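Local coordinates for cysteine synthase 3 (PDB 6KR5), which catalyses the pyridoxal-5'-phosphate-dependent formation of L-cysteine from O-acetyl-L-serine and sulfide, at residues B[20-25]-B[50-54]; B[38-44]-B[289-293]; B[75-79]-B[101-105]; B[160-166]-B[239-245]; B[231-235]-B[257-263]. All coordinates share one frame; numbering follows the deposited sequence.

How the contacts relate
All five contacts lie in one pyridoxal-phosphate enzyme fold. Contact 1 closes before contact 3 opens, and contact 3 before contacts 4 and 5, whose segments alternate along the chain. Contact 2 alternates with contact 1 and encloses the other three, so it ties an early strand to a late helix. Contacts 2 and 3 lie farthest apart, about 47 Å between centres: contact 2 is beside the six-stranded mixed sheet and contact 3 at the four-stranded parallel one. Contacts 4 and 5, with centres about 21 Å apart, both come near the cofactor. Contacts 2 and 5 touch where Lys290 of helix 279-292 meets Ile257, at the end of strand 253-257 just before helix 259-273.

Contact 1: B[20-25]-B[50-54]; sequences TIGGTP and CFNPM
Asn52 reaches Gly22 because its CG sits beside its own backbone N (chi1 -76°) and chi2 then turns the amide so that OD1 faces the loop 20-25. OD1 accepts Gly22 N at 2.7 Å, a nearly straight bond (162° at the hydrogen) that arrives almost along the C=O axis. The other end of the amide is held by Glu49, which takes ND2, so both ends of the group are fixed. Phe51, with chi1 at -86°, lays its ring under Pro25: the proline CG stands 3.4 Å from the ring centroid, squarely over one face, a CH-pi contact. On the far side of Asn52, the Pro53 ring meets Ile21 through CG and CG1, 3.8 Å apart. Pro53 CG also lies 3.4 Å from Thr20 OG1, whose hydroxyl bonds to Ile17 O. A water donates to Phe51 O at 2.9 Å and weakly to Gly22 O. Phe51 and Pro53 also pack on the second subunit, as does Thr20. These loops flank the antiparallel strands 26-28 and 43-48, where Pro25 bonds to Leu48, and place the contact at the dimer interface of a fold-type II pyridoxal-phosphate enzyme.

Contact 2: B[38-44]-B[289-293]; sequences IKKNTKI and LKEAG
Apolar packing carries most of this contact, with Ala292 and Ile38 giving it the most surface. Ala292 CB points into a hollow made by three side chains of segment 38-44: it lies 3.9 Å from Ile38 CG1, 3.8 Å from Ile44 CG1 and 4.1 Å from Thr42 CG2. Ile38 runs on past the alanine to the preceding turn of the helix, where its CD1 meets Leu289 CD2 at 3.8 Å, the two side chains crossing obliquely. Its extended shape (chi2 172°) is what carries CD1 that far. Leu289 CD2 also comes near Ile44 CG2, more loosely at 4.4 Å.

The polar link is made by one water. It donates to Ala292 O at 2.6 Å, accepts from Lys39 N at 3.1 Å and is 2.8 Å from Thr42 OG1. It thus joins the last turn of the helix to both ends of the type I turn running from Lys39 to Thr42. With chi1 at -55°, Thr42 OG1 lies beside its backbone N and CG2 anti to that N, which puts the methyl on Ala292 while OG1 serves the water and also bonds to Gly299 N.

Within segment 38-44, the turn is closed by Thr42 N to Lys39 O, and Lys43 NZ bonds to Asn41 O.

Strand 301-306 runs beside strand 43-48: Thr42 and Ala292 both touch Ile302, and Ile44 touches Ile304. Helix 279-292 therefore packs by its C-terminal end against the start of strand 43-48 and the neighbouring central strand of the mixed sheet.

Contact 3: B[75-79]-B[101-105]; sequences LKPGM and GYPVN
Tyr102 buries the most surface here: Leu75 lies over one face of its ring and the backbone of the turn from Lys76 to Met79 runs along its edge. Leu75 CG sits 3.5 Å above the ring plane, offset toward the rim and nearest CE2, in a CH-pi contact. The leucine gets there by turning CG away from its backbone N (chi1 -172°); its CD2 methyl stands near the ring centre on that face, while CD1 reaches out past the CD2-CE2 rim. The two side chains run past each other in opposite directions.

Met79 takes part through its backbone. Its carbonyl O lies near the plane of the tyrosine ring at the edge, 3.5 Å from CD2, and 3.7 Å from Pro103 CD, while its side chain leads away. Lys76 O is also at the ring edge, 3.4 Å from Tyr102 CE2, and at the same time accepts Met79 N at 2.9 Å, closing a type II turn with Gly78 at its positive-phi position. The phenol oxygen ends beside Pro77, with its CD 3.4 Å from Tyr102 OH.

Leu75 also packs on helix 58-72, and both it and Tyr102 touch Ile81. The turn leads into strand 80-84 and Tyr102 into strand 104-109, parallel neighbours joined by helix 88-100. Turn and tyrosine thus meet at the entry to both strands of a beta-alpha-beta crossover in the four-stranded parallel sheet.

Contact 4: B[160-166]-B[239-245]; sequences FGNPDNT and AGFVTDI
The loop that enters helix 163-167 beside the cofactor is held here against segment 239-245, with Phe160 and Ile245 burying the most surface. Phe160 and Phe241 form a T-shaped (edge-to-face) pair: Phe241 CZ points at the middle of the Phe160 face, 3.6 Å above it, with the planes at 70° and the centroids 5.0 Å apart. Phe241 chi1 of 58°, which tucks CG between the backbone N and carbonyl carbon, sends the ring edge-on to its partner. Thr243 CG2 touches Phe160 CD1 at 3.6 Å, and Ala239 CB meets CE1 of the same ring.

The backbone O of Phe160 accepts Ile245 N, further along the loop that holds Phe241, at 3.3 Å in the carbonyl plane, a bent bond (139° at the hydrogen). Ile245 lies along the helix start: its CG2 is 3.3 Å from Thr166 OG1, and its CD1 3.6 Å from Asn165 ND2. That amide is bonded to Thr193 OG1 and Gln159 O, and Thr243 OG1 bonds to Thr193 O, so the loop at Thr193 braces both segments. Gly161 CA packs against Asp244 CB.

The Asn165 side chain lies about 5 Å from the bound pyridoxal-5'-phosphate. Asn162 is the N-cap of the helix, its OD1 accepting Asp164 N at 2.8 Å, so the contact clamps a capped helix start that borders the cofactor pocket.

Contact 5: B[231-235]-B[257-263]; sequences PHGIQ and IKTQDAW
Thr259 meets segment 231-235 with every atom of its side chain. CB lies 3.9 Å from Gly233 N, at the closest approach of the two backbones. OG1, beside the threonine's own backbone N (chi1 -69°), accepts Gly233 N at 3.0 Å in a nearly straight bond (174° at the hydrogen), and it also bonds to Glu220 OE1, so the hydroxyl is gripped from two sources. His232 CB brushes the same oxygen. CG2 rests against Gly233 CA at 3.6 Å and lies over the rim of the Trp263 ring, one turn further along the helix.

That indole reaches back to the glycine: NE1 donates to Gly233 O at 3.2 Å, with the oxygen in the ring plane but the donor well above the carbonyl plane, a bent bond of 140°. Gly233 thus presents its N to the first turn of helix 259-273 and its O to the next. The glycine leads into an inverse gamma turn centred on Ile234, in the loop joining strands 212-218 and 253-257 of the mixed sheet. Ile234 N is held by His232 ND1 at 3.0 Å, near the plane of the imidazole, and His232 NE2 bonds to Gly238 O.

Ile234 slides past Thr259 in the opposite direction. Its CD1 packs on Ala262 CB at 3.9 Å and lies 3.7 Å from Ile257 O, at the end of the edge strand 253-257.

Contact 1: B[20-25]-B[50-54]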
# COMPACT_ATOMS: atom_id res chain seq x y z
N THR B 20 0.76 10.46 -8.45
CA THR B 20 1.63 9.70 -7.55
C THR B 20 1.98 8.32 -8.10
O THR B 20 2.74 7.60 -7.45
CB THR B 20 1.00 9.50 -6.16
OG1 THR B 20 -0.09 8.58 -6.23
CG2 THR B 20 0.53 10.82 -5.56
N ILE B 21 1.45 7.95 -9.27
CA ILE B 21 1.74 6.64 -9.83
C ILE B 21 3.20 6.57 -10.26
O ILE B 21 3.75 7.53 -10.82
CB ILE B 21 0.81 6.36 -11.01
CG1 ILE B 21 -0.62 6.20 -10.52
CG2 ILE B 21 1.25 5.11 -11.79
CD1 ILE B 21 -1.62 6.07 -11.67
N GLY B 22 3.82 5.42 -10.01
CA GLY B 22 5.20 5.21 -10.38
C GLY B 22 6.20 5.83 -9.41
O GLY B 22 5.91 6.11 -8.23
N GLY B 23 7.41 6.02 -9.93
CA GLY B 23 8.51 6.45 -9.08
C GLY B 23 8.67 5.59 -7.84
O GLY B 23 8.87 6.11 -6.74
N THR B 24 8.57 4.27 -8.01
CA THR B 24 8.57 3.34 -6.88
C THR B 24 9.98 3.02 -6.39
O THR B 24 10.95 3.14 -7.14
CB THR B 24 7.86 2.05 -7.27
OG1 THR B 24 8.52 1.48 -8.41
CG2 THR B 24 6.39 2.32 -7.60
N PRO B 25 10.12 2.61 -5.13
CA PRO B 25 11.46 2.44 -4.56
C PRO B 25 12.15 1.19 -5.07
O PRO B 25 11.51 0.18 -5.37
CB PRO B 25 11.20 2.31 -3.06
CG PRO B 25 9.77 2.65 -2.85
CD PRO B 25 9.07 2.38 -4.13
N CYS B 50 4.27 -2.24 -5.12
CA CYS B 50 3.27 -2.02 -4.09
C CYS B 50 3.20 -0.56 -3.64
O CYS B 50 2.22 -0.17 -2.99
CB CYS B 50 3.58 -2.91 -2.90
SG CYS B 50 2.39 -2.78 -1.59
N PHE B 51 4.20 0.25 -3.98
CA PHE B 51 4.19 1.65 -3.59
C PHE B 51 3.30 2.52 -4.47
O PHE B 51 3.11 3.70 -4.17
CB PHE B 51 5.61 2.21 -3.56
CG PHE B 51 6.32 1.98 -2.25
CD1 PHE B 51 6.77 0.72 -1.93
CD2 PHE B 51 6.53 3.01 -1.37
CE1 PHE B 51 7.43 0.50 -0.72
CE2 PHE B 51 7.17 2.80 -0.17
CZ PHE B 51 7.63 1.54 0.15
N ASN B 52 2.74 1.98 -5.56
CA ASN B 52 1.73 2.71 -6.30
C ASN B 52 0.51 2.96 -5.41
O ASN B 52 0.28 2.24 -4.44
CB ASN B 52 1.34 1.93 -7.55
CG ASN B 52 2.39 2.03 -8.64
OD1 ASN B 52 2.59 3.10 -9.21
ND2 ASN B 52 3.09 0.93 -8.91
N PRO B 53 -0.28 4.01 -5.71
CA PRO B 53 -1.41 4.35 -4.81
C PRO B 53 -2.39 3.22 -4.57
O PRO B 53 -2.91 3.09 -3.45
CB PRO B 53 -2.07 5.54 -5.51
CG PRO B 53 -1.49 5.57 -6.92
CD PRO B 53 -0.11 5.00 -6.78
N MET B 54 -2.69 2.39 -5.58
CA MET B 54 -3.50 1.20 -5.35
C MET B 54 -2.64 -0.07 -5.37
O MET B 54 -3.16 -1.17 -5.56
CB MET B 54 -4.67 1.14 -6.33
CG MET B 54 -5.86 2.01 -5.89
SD MET B 54 -6.40 1.78 -4.17
CE MET B 54 -6.77 0.03 -4.21
O HOH W 1 5.22 5.62 -4.87

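Contact 2: B[38-44]-B[289-293]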
# COMPACT_ATOMS: atom_id res chain seq x y z
N ILE B 38 25.29 -17.33 -3.20
CA ILE B 38 25.34 -15.97 -3.72
C ILE B 38 26.57 -15.26 -3.16
O ILE B 38 26.72 -15.12 -1.94
CB ILE B 38 24.06 -15.19 -3.37
CG1 ILE B 38 22.84 -15.89 -3.99
CG2 ILE B 38 24.16 -13.75 -3.85
CD1 ILE B 38 21.50 -15.30 -3.54
N LYS B 39 27.43 -14.78 -4.06
CA LYS B 39 28.64 -14.07 -3.66
C LYS B 39 28.29 -12.71 -3.06
O LYS B 39 27.31 -12.07 -3.44
CB LYS B 39 29.59 -13.87 -4.84
CG LYS B 39 30.03 -15.16 -5.54
CD LYS B 39 30.82 -16.07 -4.60
CE LYS B 39 31.35 -17.30 -5.34
NZ LYS B 39 31.85 -18.33 -4.39
N LYS B 40 29.13 -12.26 -2.12
CA LYS B 40 28.84 -11.05 -1.36
C LYS B 40 28.87 -9.78 -2.21
O LYS B 40 28.28 -8.78 -1.80
CB LYS B 40 29.83 -10.92 -0.20
N ASN B 41 29.53 -9.79 -3.36
CA ASN B 41 29.57 -8.60 -4.20
C ASN B 41 28.45 -8.55 -5.22
O ASN B 41 28.33 -7.56 -5.95
CB ASN B 41 30.93 -8.47 -4.90
CG ASN B 41 31.23 -9.63 -5.83
OD1 ASN B 41 30.92 -10.78 -5.53
ND2 ASN B 41 31.85 -9.32 -6.97
N THR B 42 27.61 -9.58 -5.29
CA THR B 42 26.44 -9.54 -6.15
C THR B 42 25.32 -8.76 -5.47
O THR B 42 25.09 -8.91 -4.27
CB THR B 42 26.00 -10.97 -6.47
OG1 THR B 42 27.11 -11.69 -7.02
CG2 THR B 42 24.83 -10.98 -7.46
N LYS B 43 24.65 -7.90 -6.23
CA LYS B 43 23.65 -6.99 -5.67
C LYS B 43 22.28 -7.39 -6.20
O LYS B 43 22.08 -7.45 -7.42
CB LYS B 43 23.95 -5.54 -6.04
CG LYS B 43 25.29 -5.02 -5.54
CD LYS B 43 26.19 -4.59 -6.69
CE LYS B 43 27.42 -3.84 -6.21
NZ LYS B 43 28.32 -4.69 -5.39
N ILE B 44 21.34 -7.65 -5.30
CA ILE B 44 20.00 -8.10 -5.67
C ILE B 44 19.02 -7.06 -5.16
O ILE B 44 18.86 -6.89 -3.94
CB ILE B 44 19.67 -9.50 -5.14
CG1 ILE B 44 20.72 -10.51 -5.62
CG2 ILE B 44 18.30 -9.93 -5.63
CD1 ILE B 44 21.83 -10.77 -4.65
N LEU B 289 17.12 -14.98 -7.21
CA LEU B 289 18.13 -15.55 -6.33
C LEU B 289 18.86 -16.70 -7.01
O LEU B 289 20.07 -16.87 -6.82
CB LEU B 289 17.50 -16.01 -5.01
CG LEU B 289 16.93 -14.93 -4.08
CD1 LEU B 289 16.38 -15.55 -2.80
CD2 LEU B 289 17.97 -13.86 -3.75
N LYS B 290 18.14 -17.51 -7.79
CA LYS B 290 18.82 -18.53 -8.59
C LYS B 290 19.75 -17.88 -9.60
O LYS B 290 20.87 -18.35 -9.82
CB LYS B 290 17.79 -19.42 -9.29
CG LYS B 290 16.96 -20.21 -8.32
CD LYS B 290 16.04 -21.19 -9.03
CE LYS B 290 15.35 -22.08 -8.02
NZ LYS B 290 14.40 -23.04 -8.64
N GLU B 291 19.30 -16.80 -10.23
CA GLU B 291 20.16 -16.06 -11.14
C GLU B 291 21.42 -15.57 -10.43
O GLU B 291 22.53 -15.66 -10.97
CB GLU B 291 19.38 -14.89 -11.74
CG GLU B 291 20.02 -14.28 -12.96
CD GLU B 291 19.90 -15.15 -14.19
OE1 GLU B 291 19.03 -16.07 -14.22
OE2 GLU B 291 20.67 -14.92 -15.13
N ALA B 292 21.26 -15.07 -9.20
CA ALA B 292 22.37 -14.55 -8.41
C ALA B 292 23.35 -15.64 -7.98
O ALA B 292 24.45 -15.32 -7.52
CB ALA B 292 21.83 -13.82 -7.18
N GLY B 293 22.98 -16.91 -8.11
CA GLY B 293 23.85 -18.01 -7.79
C GLY B 293 24.70 -18.53 -8.93
O GLY B 293 25.54 -19.41 -8.70
O HOH W 2 26.84 -14.44 -7.04

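Contact 3: B[75-79]-B[101-105]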
# COMPACT_ATOMS: atom_id res chain seq x y z
N LEU B 75 -10.90 7.10 -26.81
CA LEU B 75 -11.87 7.21 -25.72
C LEU B 75 -12.37 8.65 -25.71
O LEU B 75 -11.56 9.58 -25.62
CB LEU B 75 -11.22 6.83 -24.39
CG LEU B 75 -12.10 6.69 -23.15
CD1 LEU B 75 -13.25 5.73 -23.36
CD2 LEU B 75 -11.25 6.25 -21.96
N LYS B 76 -13.68 8.82 -25.86
CA LYS B 76 -14.32 10.12 -25.96
C LYS B 76 -15.49 10.18 -24.99
O LYS B 76 -16.07 9.15 -24.64
CB LYS B 76 -14.83 10.38 -27.39
CG LYS B 76 -13.77 10.94 -28.33
CD LYS B 76 -14.16 10.80 -29.80
CE LYS B 76 -14.39 9.35 -30.19
NZ LYS B 76 -14.02 9.10 -31.62
N PRO B 77 -15.86 11.38 -24.54
CA PRO B 77 -17.01 11.50 -23.64
C PRO B 77 -18.24 10.79 -24.19
O PRO B 77 -18.53 10.83 -25.39
CB PRO B 77 -17.22 13.02 -23.54
CG PRO B 77 -15.86 13.58 -23.76
CD PRO B 77 -15.19 12.67 -24.75
N GLY B 78 -18.96 10.12 -23.30
CA GLY B 78 -20.05 9.25 -23.67
C GLY B 78 -19.67 7.79 -23.74
O GLY B 78 -20.55 6.92 -23.60
N MET B 79 -18.39 7.49 -23.94
CA MET B 79 -17.92 6.11 -24.01
C MET B 79 -17.59 5.58 -22.62
O MET B 79 -17.41 6.33 -21.66
CB MET B 79 -16.69 6.01 -24.91
CG MET B 79 -16.99 6.29 -26.37
SD MET B 79 -15.51 6.12 -27.39
CE MET B 79 -15.18 4.38 -27.28
N GLY B 101 -12.87 10.54 -15.07
CA GLY B 101 -14.30 10.75 -15.23
C GLY B 101 -14.97 9.87 -16.27
O GLY B 101 -15.92 10.32 -16.92
N TYR B 102 -14.51 8.64 -16.44
CA TYR B 102 -15.13 7.72 -17.38
C TYR B 102 -15.70 6.51 -16.65
O TYR B 102 -15.08 6.01 -15.71
CB TYR B 102 -14.13 7.21 -18.42
CG TYR B 102 -13.89 8.20 -19.52
CD1 TYR B 102 -12.96 9.22 -19.37
CD2 TYR B 102 -14.59 8.11 -20.73
CE1 TYR B 102 -12.74 10.12 -20.38
CE2 TYR B 102 -14.37 9.01 -21.73
CZ TYR B 102 -13.45 10.02 -21.55
OH TYR B 102 -13.23 10.92 -22.56
N PRO B 103 -16.87 6.02 -17.05
CA PRO B 103 -17.37 4.78 -16.46
C PRO B 103 -16.45 3.62 -16.81
O PRO B 103 -15.88 3.56 -17.90
CB PRO B 103 -18.76 4.61 -17.09
CG PRO B 103 -19.14 5.99 -17.55
CD PRO B 103 -17.84 6.64 -17.97
N VAL B 104 -16.30 2.69 -15.86
CA VAL B 104 -15.50 1.48 -16.05
C VAL B 104 -16.39 0.27 -15.80
O VAL B 104 -16.98 0.14 -14.71
CB VAL B 104 -14.27 1.47 -15.13
CG1 VAL B 104 -13.48 0.18 -15.32
CG2 VAL B 104 -13.38 2.68 -15.40
N ASN B 105 -16.48 -0.61 -16.79
CA ASN B 105 -17.20 -1.88 -16.67
C ASN B 105 -16.19 -3.02 -16.56
O ASN B 105 -15.33 -3.16 -17.41
CB ASN B 105 -18.10 -2.11 -17.89
CG ASN B 105 -19.09 -0.99 -18.10
OD1 ASN B 105 -20.15 -0.96 -17.47
ND2 ASN B 105 -18.75 -0.04 -18.97

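Contact 4: B[160-166]-B[239-245]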
# COMPACT_ATOMS: atom_id res chain seq x y z
N PHE B 160 -4.02 -7.78 -22.66
CA PHE B 160 -2.98 -8.71 -23.11
C PHE B 160 -2.36 -8.31 -24.44
O PHE B 160 -1.36 -8.94 -24.85
CB PHE B 160 -3.55 -10.13 -23.20
CG PHE B 160 -3.90 -10.72 -21.87
CD1 PHE B 160 -2.90 -11.17 -21.02
CD2 PHE B 160 -5.21 -10.82 -21.45
CE1 PHE B 160 -3.21 -11.71 -19.79
CE2 PHE B 160 -5.53 -11.37 -20.22
CZ PHE B 160 -4.53 -11.81 -19.39
N GLY B 161 -2.88 -7.28 -25.11
CA GLY B 161 -2.41 -6.88 -26.43
C GLY B 161 -2.18 -5.39 -26.62
O GLY B 161 -1.63 -4.96 -27.63
N ASN B 162 -2.59 -4.59 -25.65
CA ASN B 162 -2.60 -3.14 -25.83
C ASN B 162 -1.18 -2.59 -25.73
O ASN B 162 -0.55 -2.71 -24.67
CB ASN B 162 -3.49 -2.50 -24.77
CG ASN B 162 -3.80 -1.05 -25.07
OD1 ASN B 162 -2.98 -0.34 -25.66
ND2 ASN B 162 -4.98 -0.59 -24.66
N PRO B 163 -0.65 -1.95 -26.77
CA PRO B 163 0.70 -1.38 -26.66
C PRO B 163 0.81 -0.29 -25.62
O PRO B 163 1.93 0.04 -25.21
CB PRO B 163 0.97 -0.83 -28.08
CG PRO B 163 -0.39 -0.62 -28.66
CD PRO B 163 -1.23 -1.73 -28.11
N ASP B 164 -0.31 0.30 -25.18
CA ASP B 164 -0.25 1.30 -24.12
C ASP B 164 -0.02 0.68 -22.76
O ASP B 164 0.35 1.38 -21.82
CB ASP B 164 -1.53 2.14 -24.13
CG ASP B 164 -1.74 2.86 -25.45
OD1 ASP B 164 -0.72 3.22 -26.09
OD2 ASP B 164 -2.90 3.06 -25.85
N ASN B 165 -0.23 -0.64 -22.64
CA ASN B 165 0.26 -1.38 -21.47
C ASN B 165 1.78 -1.37 -21.45
O ASN B 165 2.40 -0.83 -20.52
CB ASN B 165 -0.33 -2.80 -21.53
CG ASN B 165 0.23 -3.75 -20.46
OD1 ASN B 165 1.24 -3.47 -19.82
ND2 ASN B 165 -0.44 -4.89 -20.30
N THR B 166 2.40 -1.94 -22.49
CA THR B 166 3.86 -1.97 -22.60
C THR B 166 4.48 -0.59 -22.43
O THR B 166 5.49 -0.43 -21.73
CB THR B 166 4.21 -2.57 -23.96
OG1 THR B 166 3.43 -3.75 -24.14
CG2 THR B 166 5.69 -2.91 -24.06
N ALA B 239 -0.92 -16.80 -17.52
CA ALA B 239 -2.21 -16.63 -18.18
C ALA B 239 -2.64 -17.84 -18.99
O ALA B 239 -3.83 -17.95 -19.34
CB ALA B 239 -2.18 -15.40 -19.08
N GLY B 240 -1.72 -18.76 -19.29
CA GLY B 240 -2.07 -19.98 -20.01
C GLY B 240 -2.00 -19.87 -21.51
O GLY B 240 -2.40 -20.82 -22.20
N PHE B 241 -1.49 -18.76 -22.03
CA PHE B 241 -1.31 -18.56 -23.46
C PHE B 241 -0.17 -17.57 -23.62
O PHE B 241 0.19 -16.85 -22.69
CB PHE B 241 -2.59 -18.05 -24.15
CG PHE B 241 -3.11 -16.75 -23.59
CD1 PHE B 241 -3.95 -16.75 -22.49
CD2 PHE B 241 -2.75 -15.53 -24.15
CE1 PHE B 241 -4.43 -15.56 -21.96
CE2 PHE B 241 -3.23 -14.34 -23.60
CZ PHE B 241 -4.06 -14.36 -22.51
N VAL B 242 0.42 -17.55 -24.82
CA VAL B 242 1.46 -16.57 -25.12
C VAL B 242 0.74 -15.29 -25.55
O VAL B 242 -0.02 -15.30 -26.52
CB VAL B 242 2.41 -17.08 -26.21
CG1 VAL B 242 3.50 -16.06 -26.46
CG2 VAL B 242 3.02 -18.40 -25.79
N THR B 243 0.97 -14.21 -24.83
CA THR B 243 0.18 -13.00 -25.05
C THR B 243 0.66 -12.24 -26.29
O THR B 243 1.80 -12.40 -26.75
CB THR B 243 0.24 -12.08 -23.84
OG1 THR B 243 1.56 -11.53 -23.71
CG2 THR B 243 -0.13 -12.84 -22.57
N ASP B 244 -0.23 -11.39 -26.81
CA ASP B 244 0.11 -10.60 -27.99
C ASP B 244 1.27 -9.65 -27.72
O ASP B 244 2.01 -9.30 -28.64
CB ASP B 244 -1.12 -9.82 -28.47
CG ASP B 244 -2.11 -10.68 -29.23
OD1 ASP B 244 -1.75 -11.79 -29.67
OD2 ASP B 244 -3.27 -10.24 -29.39
N ILE B 245 1.45 -9.22 -26.47
CA ILE B 245 2.54 -8.31 -26.13
C ILE B 245 3.89 -9.04 -26.13
O ILE B 245 4.93 -8.44 -26.42
CB ILE B 245 2.26 -7.66 -24.77
CG1 ILE B 245 1.14 -6.63 -24.90
CG2 ILE B 245 3.52 -7.03 -24.18
CD1 ILE B 245 0.61 -6.10 -23.56

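Contact 5: B[231-235]-B[257-263]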
# COMPACT_ATOMS: atom_id res chain seq x y z
N PRO B 231 -3.05 -25.90 -14.57
CA PRO B 231 -3.46 -25.14 -13.39
C PRO B 231 -2.26 -24.85 -12.50
O PRO B 231 -1.32 -25.64 -12.41
CB PRO B 231 -4.45 -26.07 -12.69
CG PRO B 231 -3.99 -27.44 -13.08
CD PRO B 231 -3.49 -27.31 -14.50
N HIS B 232 -2.29 -23.68 -11.86
CA HIS B 232 -1.21 -23.26 -10.98
C HIS B 232 -1.78 -22.26 -9.99
O HIS B 232 -2.90 -21.78 -10.14
CB HIS B 232 -0.06 -22.63 -11.78
CG HIS B 232 -0.40 -21.29 -12.33
ND1 HIS B 232 -0.25 -20.12 -11.62
CD2 HIS B 232 -0.95 -20.94 -13.52
CE1 HIS B 232 -0.66 -19.10 -12.36
NE2 HIS B 232 -1.08 -19.57 -13.52
N GLY B 233 -0.98 -21.92 -8.97
CA GLY B 233 -1.47 -21.00 -7.96
C GLY B 233 -0.72 -19.70 -7.79
O GLY B 233 -0.86 -19.04 -6.75
N ILE B 234 0.08 -19.28 -8.77
CA ILE B 234 0.81 -18.01 -8.66
C ILE B 234 -0.08 -16.93 -9.26
O ILE B 234 -0.03 -16.61 -10.45
CB ILE B 234 2.17 -18.06 -9.33
CG1 ILE B 234 2.91 -19.34 -8.96
CG2 ILE B 234 2.97 -16.82 -8.89
CD1 ILE B 234 4.26 -19.46 -9.62
N GLN B 235 -0.91 -16.34 -8.41
CA GLN B 235 -1.86 -15.35 -8.88
C GLN B 235 -1.15 -14.18 -9.53
O GLN B 235 -0.11 -13.71 -9.05
CB GLN B 235 -2.74 -14.87 -7.73
CG GLN B 235 -3.64 -15.99 -7.22
CD GLN B 235 -4.56 -15.53 -6.12
OE1 GLN B 235 -4.99 -14.38 -6.09
NE2 GLN B 235 -4.87 -16.44 -5.20
N ILE B 257 9.07 -21.40 -12.19
CA ILE B 257 9.08 -21.46 -10.73
C ILE B 257 7.85 -22.24 -10.27
O ILE B 257 6.73 -21.94 -10.70
CB ILE B 257 9.11 -20.06 -10.09
CG1 ILE B 257 10.42 -19.31 -10.41
CG2 ILE B 257 8.89 -20.15 -8.57
CD1 ILE B 257 11.69 -19.88 -9.70
N LYS B 258 8.06 -23.23 -9.41
CA LYS B 258 6.93 -23.99 -8.88
C LYS B 258 6.06 -23.11 -7.98
O LYS B 258 6.57 -22.32 -7.17
CB LYS B 258 7.42 -25.20 -8.08
CG LYS B 258 8.14 -26.27 -8.90
CD LYS B 258 8.65 -27.36 -7.96
CE LYS B 258 9.27 -28.52 -8.72
NZ LYS B 258 9.93 -29.46 -7.77
N THR B 259 4.75 -23.30 -8.10
CA THR B 259 3.78 -22.58 -7.27
C THR B 259 4.18 -22.61 -5.79
O THR B 259 4.26 -21.56 -5.14
CB THR B 259 2.38 -23.17 -7.46
OG1 THR B 259 1.91 -22.87 -8.77
CG2 THR B 259 1.40 -22.54 -6.49
N GLN B 260 4.46 -23.80 -5.25
CA GLN B 260 4.76 -23.90 -3.82
C GLN B 260 6.04 -23.17 -3.46
O GLN B 260 6.15 -22.62 -2.35
CB GLN B 260 4.85 -25.36 -3.37
CG GLN B 260 3.59 -26.16 -3.55
CD GLN B 260 2.44 -25.68 -2.69
OE1 GLN B 260 2.64 -25.17 -1.59
NE2 GLN B 260 1.22 -25.85 -3.20
N ASP B 261 7.03 -23.17 -4.35
CA ASP B 261 8.27 -22.45 -4.09
C ASP B 261 8.04 -20.94 -4.12
O ASP B 261 8.63 -20.20 -3.32
CB ASP B 261 9.34 -22.84 -5.11
CG ASP B 261 9.83 -24.26 -4.94
OD1 ASP B 261 9.43 -24.93 -3.95
OD2 ASP B 261 10.63 -24.72 -5.79
N ALA B 262 7.19 -20.46 -5.03
CA ALA B 262 6.87 -19.04 -5.04
C ALA B 262 6.26 -18.60 -3.71
O ALA B 262 6.61 -17.55 -3.17
CB ALA B 262 5.91 -18.73 -6.20
N TRP B 263 5.34 -19.40 -3.17
CA TRP B 263 4.71 -19.06 -1.91
C TRP B 263 5.72 -19.10 -0.77
O TRP B 263 5.74 -18.20 0.08
CB TRP B 263 3.57 -20.01 -1.60
CG TRP B 263 2.44 -19.97 -2.55
CD1 TRP B 263 2.16 -18.99 -3.47
CD2 TRP B 263 1.42 -20.96 -2.68
NE1 TRP B 263 1.01 -19.33 -4.17
CE2 TRP B 263 0.55 -20.53 -3.70
CE3 TRP B 263 1.17 -22.18 -2.03
CZ2 TRP B 263 -0.57 -21.27 -4.07
CZ3 TRP B 263 0.07 -22.91 -2.41
CH2 TRP B 263 -0.79 -22.45 -3.42